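Local coordinates for IPT/TIG domain-containing protein (Bacteroides thetaiotaomicron, PDB 3TC9), which probably serves as an auxiliary nutrient-binding protein, built from an immunoglobulin-like domain and a six-bladed beta-propeller, its exact function being unknown, at residues F273-H278 and N282-V287; S57-V60 and S66-C69; T121-K126 and E157-R162. All coordinates share one frame; numbering follows the deposited sequence. Where two conformers were deposited one is given.

Interaction 1: residues F273-H278 and N282-V287; sequences FHIQFH and NYAYIV. With EDO (1,2-ethanediol), chain T.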
loop_
_atom_site.group_PDB
_atom_site.type_symbol
_atom_site.label_atom_id
_atom_site.label_comp_id
_atom_site.label_asym_id
_atom_site.label_seq_id
_atom_site.Cartn_x
_atom_site.Cartn_y
_atom_site.Cartn_z
ATOM N N PHE B 273 -22.711 9.297 -22.429
ATOM C CA PHE B 273 -21.664 9.328 -21.409
ATOM C C PHE B 273 -22.122 8.911 -20.004
ATOM O O PHE B 273 -23.311 8.979 -19.687
ATOM C CB PHE B 273 -21.007 10.737 -21.325
ATOM C CG PHE B 273 -21.904 11.888 -20.924
ATOM C CD1 PHE B 273 -22.058 12.240 -19.580
ATOM C CD2 PHE B 273 -22.564 12.648 -21.889
ATOM C CE1 PHE B 273 -22.880 13.322 -19.207
ATOM C CE2 PHE B 273 -23.400 13.716 -21.518
ATOM C CZ PHE B 273 -23.538 14.058 -20.180
ATOM N N HIS B 274 -21.129 8.494 -19.170
ATOM C CA HIS B 274 -21.385 8.212 -17.771
ATOM C C HIS B 274 -20.469 9.128 -16.933
ATOM O O HIS B 274 -19.527 9.734 -17.461
ATOM C CB HIS B 274 -21.271 6.712 -17.410
ATOM C CG HIS B 274 -19.958 6.080 -17.727
ATOM N ND1 HIS B 274 -18.891 6.168 -16.856
ATOM C CD2 HIS B 274 -19.592 5.342 -18.796
ATOM C CE1 HIS B 274 -17.909 5.492 -17.424
ATOM N NE2 HIS B 274 -18.280 4.989 -18.598
ATOM N N ILE B 275 -20.824 9.292 -15.648
ATOM C CA ILE B 275 -20.158 10.141 -14.657
ATOM C C ILE B 275 -19.630 9.203 -13.566
ATOM O O ILE B 275 -20.364 8.338 -13.087
ATOM C CB ILE B 275 -21.138 11.218 -14.081
ATOM C CG1 ILE B 275 -21.759 12.096 -15.201
ATOM C CG2 ILE B 275 -20.456 12.074 -12.972
ATOM C CD1 ILE B 275 -23.080 12.829 -14.823
ATOM N N GLN B 276 -18.360 9.335 -13.224
ATOM C CA GLN B 276 -17.711 8.542 -12.208
ATOM C C GLN B 276 -16.910 9.455 -11.317
ATOM O O GLN B 276 -15.966 10.098 -11.784
ATOM C CB GLN B 276 -16.833 7.467 -12.837
ATOM C CG GLN B 276 -17.639 6.425 -13.588
ATOM C CD GLN B 276 -16.920 5.139 -13.712
ATOM O OE1 GLN B 276 -16.534 4.723 -14.805
ATOM N NE2 GLN B 276 -16.739 4.482 -12.590
ATOM N N PHE B 277 -17.295 9.509 -10.033
ATOM C CA PHE B 277 -16.643 10.340 -9.034
ATOM C C PHE B 277 -15.404 9.708 -8.470
ATOM O O PHE B 277 -15.408 8.518 -8.126
ATOM C CB PHE B 277 -17.586 10.635 -7.854
ATOM C CG PHE B 277 -18.539 11.773 -8.068
ATOM C CD1 PHE B 277 -18.106 13.091 -7.976
ATOM C CD2 PHE B 277 -19.882 11.533 -8.328
ATOM C CE1 PHE B 277 -18.996 14.147 -8.178
ATOM C CE2 PHE B 277 -20.772 12.589 -8.533
ATOM C CZ PHE B 277 -20.324 13.886 -8.458
ATOM N N HIS B 278 -14.381 10.553 -8.245
ATOM C CA HIS B 278 -13.166 10.180 -7.541
ATOM C C HIS B 278 -13.577 9.883 -6.072
ATOM O O HIS B 278 -14.495 10.558 -5.581
ATOM C CB HIS B 278 -12.166 11.343 -7.658
ATOM C CG HIS B 278 -10.862 11.119 -6.975
ATOM N ND1 HIS B 278 -10.700 11.362 -5.627
ATOM C CD2 HIS B 278 -9.680 10.716 -7.494
ATOM C CE1 HIS B 278 -9.444 11.054 -5.363
ATOM N NE2 HIS B 278 -8.790 10.673 -6.461
ATOM N N ASN B 282 -13.990 15.144 -4.961
ATOM C CA ASN B 282 -13.488 16.462 -5.403
ATOM C C ASN B 282 -13.727 16.727 -6.885
ATOM O O ASN B 282 -13.694 17.880 -7.307
ATOM C CB ASN B 282 -11.993 16.617 -5.087
ATOM C CG ASN B 282 -11.716 16.860 -3.618
ATOM O OD1 ASN B 282 -12.571 17.328 -2.866
ATOM N ND2 ASN B 282 -10.510 16.549 -3.168
ATOM N N TYR B 283 -13.923 15.647 -7.675
ATOM C CA TYR B 283 -14.170 15.738 -9.110
ATOM C C TYR B 283 -14.749 14.461 -9.626
ATOM O O TYR B 283 -14.731 13.453 -8.937
ATOM C CB TYR B 283 -12.873 16.089 -9.885
ATOM C CG TYR B 283 -11.846 14.977 -9.979
ATOM C CD1 TYR B 283 -11.849 14.084 -11.054
ATOM C CD2 TYR B 283 -10.822 14.865 -9.040
ATOM C CE1 TYR B 283 -10.893 13.075 -11.159
ATOM C CE2 TYR B 283 -9.826 13.898 -9.169
ATOM C CZ TYR B 283 -9.874 12.998 -10.223
ATOM O OH TYR B 283 -8.929 12.019 -10.325
ATOM N N ALA B 284 -15.225 14.492 -10.869
ATOM C CA ALA B 284 -15.709 13.318 -11.560
ATOM C C ALA B 284 -15.133 13.282 -12.954
ATOM O O ALA B 284 -14.839 14.330 -13.529
ATOM C CB ALA B 284 -17.230 13.312 -11.615
ATOM N N TYR B 285 -14.931 12.064 -13.477
ATOM C CA TYR B 285 -14.569 11.858 -14.867
ATOM C C TYR B 285 -15.878 11.672 -15.615
ATOM O O TYR B 285 -16.802 11.031 -15.096
ATOM C CB TYR B 285 -13.611 10.673 -15.084
ATOM C CG TYR B 285 -12.161 10.967 -14.761
ATOM C CD1 TYR B 285 -11.575 12.181 -15.119
ATOM C CD2 TYR B 285 -11.365 10.025 -14.120
ATOM C CE1 TYR B 285 -10.231 12.451 -14.842
ATOM C CE2 TYR B 285 -10.029 10.294 -13.808
ATOM C CZ TYR B 285 -9.461 11.506 -14.181
ATOM O OH TYR B 285 -8.129 11.749 -13.925
ATOM N N ILE B 286 -15.992 12.316 -16.776
ATOM C CA ILE B 286 -17.136 12.211 -17.660
ATOM C C ILE B 286 -16.595 11.438 -18.870
ATOM O O ILE B 286 -15.747 11.951 -19.610
ATOM C CB ILE B 286 -17.753 13.604 -17.964
ATOM C CG1 ILE B 286 -18.320 14.226 -16.656
ATOM C CG2 ILE B 286 -18.833 13.489 -19.062
ATOM C CD1 ILE B 286 -18.939 15.611 -16.764
ATOM N N VAL B 287 -16.986 10.150 -18.972
ATOM C CA VAL B 287 -16.492 9.228 -19.978
ATOM C C VAL B 287 -17.459 9.208 -21.123
ATOM O O VAL B 287 -18.577 8.666 -20.972
ATOM C CB VAL B 287 -16.271 7.826 -19.348
ATOM C CG1 VAL B 287 -15.824 6.779 -20.380
ATOM C CG2 VAL B 287 -15.288 7.906 -18.166
HETATM C C1 EDO T . -7.953 14.878 -5.894
HETATM O O1 EDO T . -8.510 14.494 -4.631
HETATM C C2 EDO T . -8.300 16.333 -6.208
HETATM O O2 EDO T . -7.503 16.786 -7.315
#
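The carbonyl oxygen of Gln276 receives the backbone N of Tyr285 at 2.8 Å, and CA of Ala284 also leans on the same oxygen, at 3.2 Å. This is one rung of an antiparallel ladder. Gln276 with Tyr285 and His274 with Val287 are hydrogen-bonded pairs closed by two N-H...O bonds each; Ile275 with Ile286 and Phe277 with Ala284 are non-hydrogen-bonded pairs. Beyond them His278 N bonds to Tyr283 O.

Side chains sort by face. On that of Ile275, Phe277, Ala284 and Ile286, the methyl CB of Ala284 sits over one face of the Phe277 ring and meets Ile275 CG2 at 3.7 Å, while Ile286 CG2 touches Phe273 CD1 at 3.5 Å. Leu306 of strand 305-312 packs on Ile275, Phe277 and Ala284. On the other face, in one of two modelled conformers, the His274 imidazole folds over Val287: Val287 CB lies over one face of the ring, 3.4 Å from His274 CE1, and in this conformer His274 NE2 bonds to Arg335 O.

At the turn end, His278 sets its CB over one face of the Tyr283 ring, 3.8 Å from the centroid; with His278 CG anti to the backbone N (chi1 180°), the two rings meet obliquely, planes at 33°. Asp350 ties both: its carboxylate bonds His278 NE2 and Tyr283 OH, while Ser280 OG is hydrogen-bonded to His278 ND1. Such bracing should leave the imidazole little freedom to rotate. An ethanediol, likely carried over from crystallisation, accepts a bond from Asn282 ND2 and lies over a face of His278. The whole is a beta hairpin, the first two strands of a four-stranded antiparallel blade of the propeller.

Interaction 2: residues S57-V60 and S66-C69; sequences SKVV and SLYC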
loop_
_atom_site.group_PDB
_atom_site.type_symbol
_atom_site.label_atom_id
_atom_site.label_comp_id
_atom_site.label_asym_id
_atom_site.label_seq_id
_atom_site.Cartn_x
_atom_site.Cartn_y
_atom_site.Cartn_z
ATOM N N SER B 57 9.864 -28.525 -14.534
ATOM C CA SER B 57 10.507 -27.509 -15.363
ATOM C C SER B 57 10.947 -28.168 -16.668
ATOM O O SER B 57 11.745 -29.104 -16.630
ATOM C CB SER B 57 11.700 -26.926 -14.604
ATOM O OG SER B 57 12.422 -25.979 -15.370
ATOM N N LYS B 58 10.390 -27.727 -17.818
ATOM C CA LYS B 58 10.694 -28.318 -19.124
ATOM C C LYS B 58 12.138 -27.994 -19.568
ATOM O O LYS B 58 12.539 -26.827 -19.600
ATOM C CB LYS B 58 9.685 -27.839 -20.176
ATOM C CG LYS B 58 8.208 -28.097 -19.809
ATOM C CD LYS B 58 7.453 -28.762 -20.950
ATOM C CE LYS B 58 5.974 -28.901 -20.696
ATOM N NZ LYS B 58 5.244 -29.235 -21.954
ATOM N N VAL B 59 12.919 -29.044 -19.847
ATOM C CA VAL B 59 14.304 -28.989 -20.327
ATOM C C VAL B 59 14.202 -28.741 -21.819
ATOM O O VAL B 59 13.460 -29.451 -22.512
ATOM C CB VAL B 59 15.079 -30.288 -19.959
ATOM C CG1 VAL B 59 16.501 -30.291 -20.543
ATOM C CG2 VAL B 59 15.119 -30.450 -18.449
ATOM N N VAL B 60 14.888 -27.713 -22.301
ATOM C CA VAL B 60 14.760 -27.286 -23.706
ATOM C C VAL B 60 16.085 -27.460 -24.491
ATOM O O VAL B 60 16.105 -27.373 -25.711
ATOM C CB VAL B 60 14.173 -25.829 -23.823
ATOM C CG1 VAL B 60 12.768 -25.752 -23.227
ATOM C CG2 VAL B 60 15.066 -24.781 -23.167
ATOM N N SER B 66 26.052 -28.715 -19.569
ATOM C CA SER B 66 25.055 -27.668 -19.422
ATOM C C SER B 66 23.704 -28.101 -19.993
ATOM O O SER B 66 23.613 -29.030 -20.810
ATOM C CB SER B 66 25.513 -26.377 -20.109
ATOM O OG SER B 66 25.682 -26.603 -21.496
ATOM N N LEU B 67 22.665 -27.447 -19.510
ATOM C CA LEU B 67 21.312 -27.600 -19.990
ATOM C C LEU B 67 20.544 -26.297 -19.790
ATOM O O LEU B 67 20.881 -25.482 -18.941
ATOM C CB LEU B 67 20.556 -28.805 -19.378
ATOM C CG LEU B 67 20.160 -28.781 -17.919
ATOM C CD1 LEU B 67 18.822 -28.019 -17.703
ATOM C CD2 LEU B 67 20.034 -30.169 -17.430
ATOM N N TYR B 68 19.495 -26.139 -20.575
ATOM C CA TYR B 68 18.542 -25.059 -20.505
ATOM C C TYR B 68 17.193 -25.626 -20.068
ATOM O O TYR B 68 16.765 -26.677 -20.555
ATOM C CB TYR B 68 18.407 -24.383 -21.876
ATOM C CG TYR B 68 19.455 -23.354 -22.234
ATOM C CD1 TYR B 68 19.501 -22.120 -21.587
ATOM C CD2 TYR B 68 20.307 -23.551 -23.317
ATOM C CE1 TYR B 68 20.421 -21.141 -21.958
ATOM C CE2 TYR B 68 21.216 -22.571 -23.714
ATOM C CZ TYR B 68 21.281 -21.372 -23.025
ATOM O OH TYR B 68 22.211 -20.424 -23.407
ATOM N N CYS B 69 16.529 -24.942 -19.149
ATOM C CA CYS B 69 15.176 -25.302 -18.750
ATOM C C CYS B 69 14.373 -24.001 -18.560
ATOM O O CYS B 69 14.952 -22.912 -18.620
ATOM C CB CYS B 69 15.162 -26.195 -17.512
ATOM S SG CYS B 69 15.873 -25.427 -16.048
#
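Leu67 meets Val59 loosely, its methyl CD1 4.3 Å from Val59 CG1. Next along the strand, Tyr68 supplies the bond that joins the two segments: its carbonyl oxygen accepts the N-H of Val60 at 2.8 Å. The same oxygen is approached by Val59 CA. Beside this bond Val60 CG2 packs 3.6 Å from Tyr68 CB, the two side chains crossing at about a right angle, whereas the phenol extends away and rests against Arg33 in a cation-pi contact.

Cys69 then pairs with Val59 as an antiparallel non-hydrogen-bonded pair, CA to CA 4.1 Å. CB of Cys69 lies 3.5 Å from Ser57 OG, and a chi1 of 62°, with SG between the backbone N and the carbonyl carbon, sets SG close to the same oxygen; the hydroxyl itself is bonded to Val70 O. Lys58 O also touches Cys69 CA, at 3.2 Å.

The hairpin lies inside the sheet of the IPT/TIG domain: strand 48-52 flanks strand 55-62, and strand 33-39 runs antiparallel beside strand 66-70, pairing Leu67 with Leu36 and Cys69 with Met34.

Interaction 3: residues T121-K126 and E157-R162; sequences TKYDLK and EQHPTR. With PO4 (phosphate ion), chain Q.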
loop_
_atom_site.group_PDB
_atom_site.type_symbol
_atom_site.label_atom_id
_atom_site.label_comp_id
_atom_site.label_asym_id
_atom_site.label_seq_id
_atom_site.Cartn_x
_atom_site.Cartn_y
_atom_site.Cartn_z
ATOM N N THR B 121 -18.891 -21.410 -28.391
ATOM C CA THR B 121 -19.942 -20.907 -29.298
ATOM C C THR B 121 -21.284 -20.745 -28.545
ATOM O O THR B 121 -22.133 -19.939 -28.944
ATOM C CB THR B 121 -20.127 -21.864 -30.520
ATOM O OG1 THR B 121 -18.890 -22.039 -31.212
ATOM C CG2 THR B 121 -21.186 -21.390 -31.506
ATOM N N LYS B 122 -21.483 -21.540 -27.480
ATOM C CA LYS B 122 -22.731 -21.531 -26.730
ATOM C C LYS B 122 -22.475 -21.358 -25.242
ATOM O O LYS B 122 -21.361 -21.547 -24.754
ATOM C CB LYS B 122 -23.509 -22.837 -26.988
ATOM C CG LYS B 122 -23.728 -23.185 -28.464
ATOM C CD LYS B 122 -24.209 -24.604 -28.615
ATOM C CE LYS B 122 -24.383 -25.011 -30.051
ATOM N NZ LYS B 122 -24.899 -26.403 -30.151
ATOM N N TYR B 123 -23.498 -20.939 -24.530
ATOM C CA TYR B 123 -23.435 -20.725 -23.086
ATOM C C TYR B 123 -24.849 -20.795 -22.524
ATOM O O TYR B 123 -25.821 -20.514 -23.239
ATOM C CB TYR B 123 -22.743 -19.375 -22.737
ATOM C CG TYR B 123 -23.593 -18.135 -22.957
ATOM C CD1 TYR B 123 -23.779 -17.608 -24.232
ATOM C CD2 TYR B 123 -24.163 -17.458 -21.886
ATOM C CE1 TYR B 123 -24.546 -16.461 -24.435
ATOM C CE2 TYR B 123 -24.900 -16.292 -22.073
ATOM C CZ TYR B 123 -25.102 -15.805 -23.349
ATOM O OH TYR B 123 -25.850 -14.665 -23.525
ATOM N N ASP B 124 -24.958 -21.172 -21.246
ATOM C CA ASP B 124 -26.245 -21.248 -20.565
ATOM C C ASP B 124 -26.404 -20.084 -19.587
ATOM O O ASP B 124 -25.444 -19.688 -18.913
ATOM C CB ASP B 124 -26.405 -22.597 -19.819
ATOM C CG ASP B 124 -26.367 -23.846 -20.685
ATOM O OD1 ASP B 124 -27.080 -23.880 -21.724
ATOM O OD2 ASP B 124 -25.684 -24.815 -20.291
ATOM N N LEU B 125 -27.608 -19.557 -19.506
ATOM C CA LEU B 125 -27.977 -18.496 -18.595
ATOM C C LEU B 125 -28.711 -19.139 -17.427
ATOM O O LEU B 125 -29.889 -19.496 -17.547
ATOM C CB LEU B 125 -28.841 -17.433 -19.313
ATOM C CG LEU B 125 -28.111 -16.546 -20.333
ATOM C CD1 LEU B 125 -29.079 -15.915 -21.296
ATOM C CD2 LEU B 125 -27.292 -15.468 -19.653
ATOM N N LYS B 126 -27.990 -19.365 -16.318
ATOM C CA LYS B 126 -28.548 -20.007 -15.126
ATOM C C LYS B 126 -27.913 -19.490 -13.823
ATOM O O LYS B 126 -26.786 -18.984 -13.821
ATOM C CB LYS B 126 -28.376 -21.551 -15.210
ATOM C CG LYS B 126 -26.926 -22.037 -15.174
ATOM C CD LYS B 126 -26.831 -23.532 -15.001
ATOM C CE LYS B 126 -25.706 -24.101 -15.825
ATOM N NZ LYS B 126 -25.520 -25.552 -15.576
ATOM N N GLU B 157 -27.199 -4.769 -19.397
ATOM C CA GLU B 157 -27.983 -4.135 -20.469
ATOM C C GLU B 157 -29.339 -4.841 -20.569
ATOM O O GLU B 157 -30.134 -4.720 -19.633
ATOM C CB GLU B 157 -27.230 -4.087 -21.817
ATOM C CG GLU B 157 -26.296 -2.891 -21.936
ATOM C CD GLU B 157 -25.298 -2.866 -23.083
ATOM O OE1 GLU B 157 -25.350 -3.758 -23.965
ATOM O OE2 GLU B 157 -24.462 -1.931 -23.099
ATOM N N GLN B 158 -29.574 -5.621 -21.640
ATOM C CA GLN B 158 -30.823 -6.360 -21.800
ATOM C C GLN B 158 -30.865 -7.596 -20.876
ATOM O O GLN B 158 -31.954 -8.084 -20.578
ATOM C CB GLN B 158 -31.060 -6.756 -23.277
ATOM C CG GLN B 158 -30.150 -7.857 -23.833
ATOM C CD GLN B 158 -28.950 -7.339 -24.584
ATOM O OE1 GLN B 158 -28.368 -6.290 -24.284
ATOM N NE2 GLN B 158 -28.515 -8.110 -25.550
ATOM N N HIS B 159 -29.679 -8.080 -20.420
ATOM C CA HIS B 159 -29.551 -9.264 -19.578
ATOM C C HIS B 159 -29.830 -8.918 -18.110
ATOM O O HIS B 159 -29.786 -7.739 -17.768
ATOM C CB HIS B 159 -28.173 -9.904 -19.773
ATOM C CG HIS B 159 -27.926 -10.318 -21.183
ATOM N ND1 HIS B 159 -28.490 -11.467 -21.708
ATOM C CD2 HIS B 159 -27.212 -9.701 -22.150
ATOM C CE1 HIS B 159 -28.087 -11.521 -22.966
ATOM N NE2 HIS B 159 -27.316 -10.482 -23.277
ATOM N N PRO B 160 -30.152 -9.905 -17.238
ATOM C CA PRO B 160 -30.518 -9.562 -15.857
ATOM C C PRO B 160 -29.421 -8.965 -14.975
ATOM O O PRO B 160 -28.226 -9.116 -15.233
ATOM C CB PRO B 160 -30.936 -10.913 -15.263
ATOM C CG PRO B 160 -31.201 -11.796 -16.410
ATOM C CD PRO B 160 -30.269 -11.361 -17.465
ATOM N N THR B 161 -29.873 -8.286 -13.901
ATOM C CA THR B 161 -29.070 -7.758 -12.815
ATOM C C THR B 161 -28.770 -8.964 -11.958
ATOM O O THR B 161 -29.685 -9.713 -11.603
ATOM C CB THR B 161 -29.800 -6.626 -12.106
ATOM O OG1 THR B 161 -30.043 -5.604 -13.079
ATOM C CG2 THR B 161 -28.995 -6.057 -10.932
ATOM N N ARG B 162 -27.489 -9.222 -11.709
ATOM C CA ARG B 162 -27.133 -10.429 -10.996
ATOM C C ARG B 162 -26.226 -10.135 -9.806
ATOM O O ARG B 162 -25.738 -9.013 -9.649
ATOM C CB ARG B 162 -26.495 -11.427 -11.977
ATOM C CG ARG B 162 -27.482 -11.817 -13.091
ATOM C CD ARG B 162 -27.005 -12.960 -13.934
ATOM N NE ARG B 162 -26.981 -14.202 -13.176
ATOM C CZ ARG B 162 -26.674 -15.386 -13.693
ATOM N NH1 ARG B 162 -26.351 -15.495 -14.976
ATOM N NH2 ARG B 162 -26.691 -16.469 -12.933
HETATM P P PO4 Q . -25.669 -10.107 -26.715
HETATM O O1 PO4 Q . -24.317 -10.494 -27.421
HETATM O O2 PO4 Q . -26.155 -8.714 -27.273
HETATM O O3 PO4 Q . -25.478 -10.039 -25.172
HETATM O O4 PO4 Q . -26.803 -11.171 -26.956
HETATM O O HOH W 1 -25.298 -17.616 -16.170
#
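Tyr123 is the first residue of the loop to touch the other segment, its hydroxyl OH lying 3.9 Å from His159 CE1. The two side chains come from opposite directions, and the hydroxyl stands obliquely to the imidazole. The ring's NE2 donates to O3 of a phosphate ion at 2.7 Å, with the anion at the edge of the ring. Gln158, its chain bent at chi2 (-96°), swings NE2 round to phosphate O2 at 3.0 Å. Arg418 and Arg421 also bond to this phosphate, which may well be a component of the crystallisation solution.

Lys126 makes the firm polar link through its backbone. Its carbonyl oxygen accepts Arg162 NH2 at 2.7 Å; the oxygen lies near the guanidinium plane, yet the donor stands above the carbonyl plane, well off the lone pairs. A water completes the clasp, accepting Arg162 NH1 at 2.7 Å and Lys126 N at 3.2 Å. The bend of Arg162 at chi3 (68°) helps present both NH groups to the loop, and NH2 also forms a salt bridge with Asp127. A leucine in place of Arg162 would probably leave the Lys126 carbonyl without this donor, strip the water of one of its two, and cost Asp127 its salt-bridge partner. The side chain of Lys126 instead pairs with Asp132. One propeller strand and its lead-in thus serve two separate points: Arg162 ties down the irregular loop before strand 128-129, while Gln158 and His159, with Arg418 and Arg421, hold the phosphate in a basic site.

In the fold
Along the chain the contacts follow one another in series: interaction 2, then interaction 3, then interaction 1. Interaction 2 belongs to the N-terminal IPT/TIG domain, whereas the other two lie in the beta-propeller; its centre is about 51 Å from that of interaction 1, on the opposite side of the chain's centre, and about 45 Å from that of interaction 3. Within the propeller, interactions 1 and 3 have centres about 28 Å apart, with nearest atoms about 10 Å apart, and use different sheets: strands 273-277 and 283-288 form one blade's hairpin, while strand 159-165 of another blade meets a loop. Together they sample both domains: a hairpin in each, and one loop-to-strand fastening in the propeller.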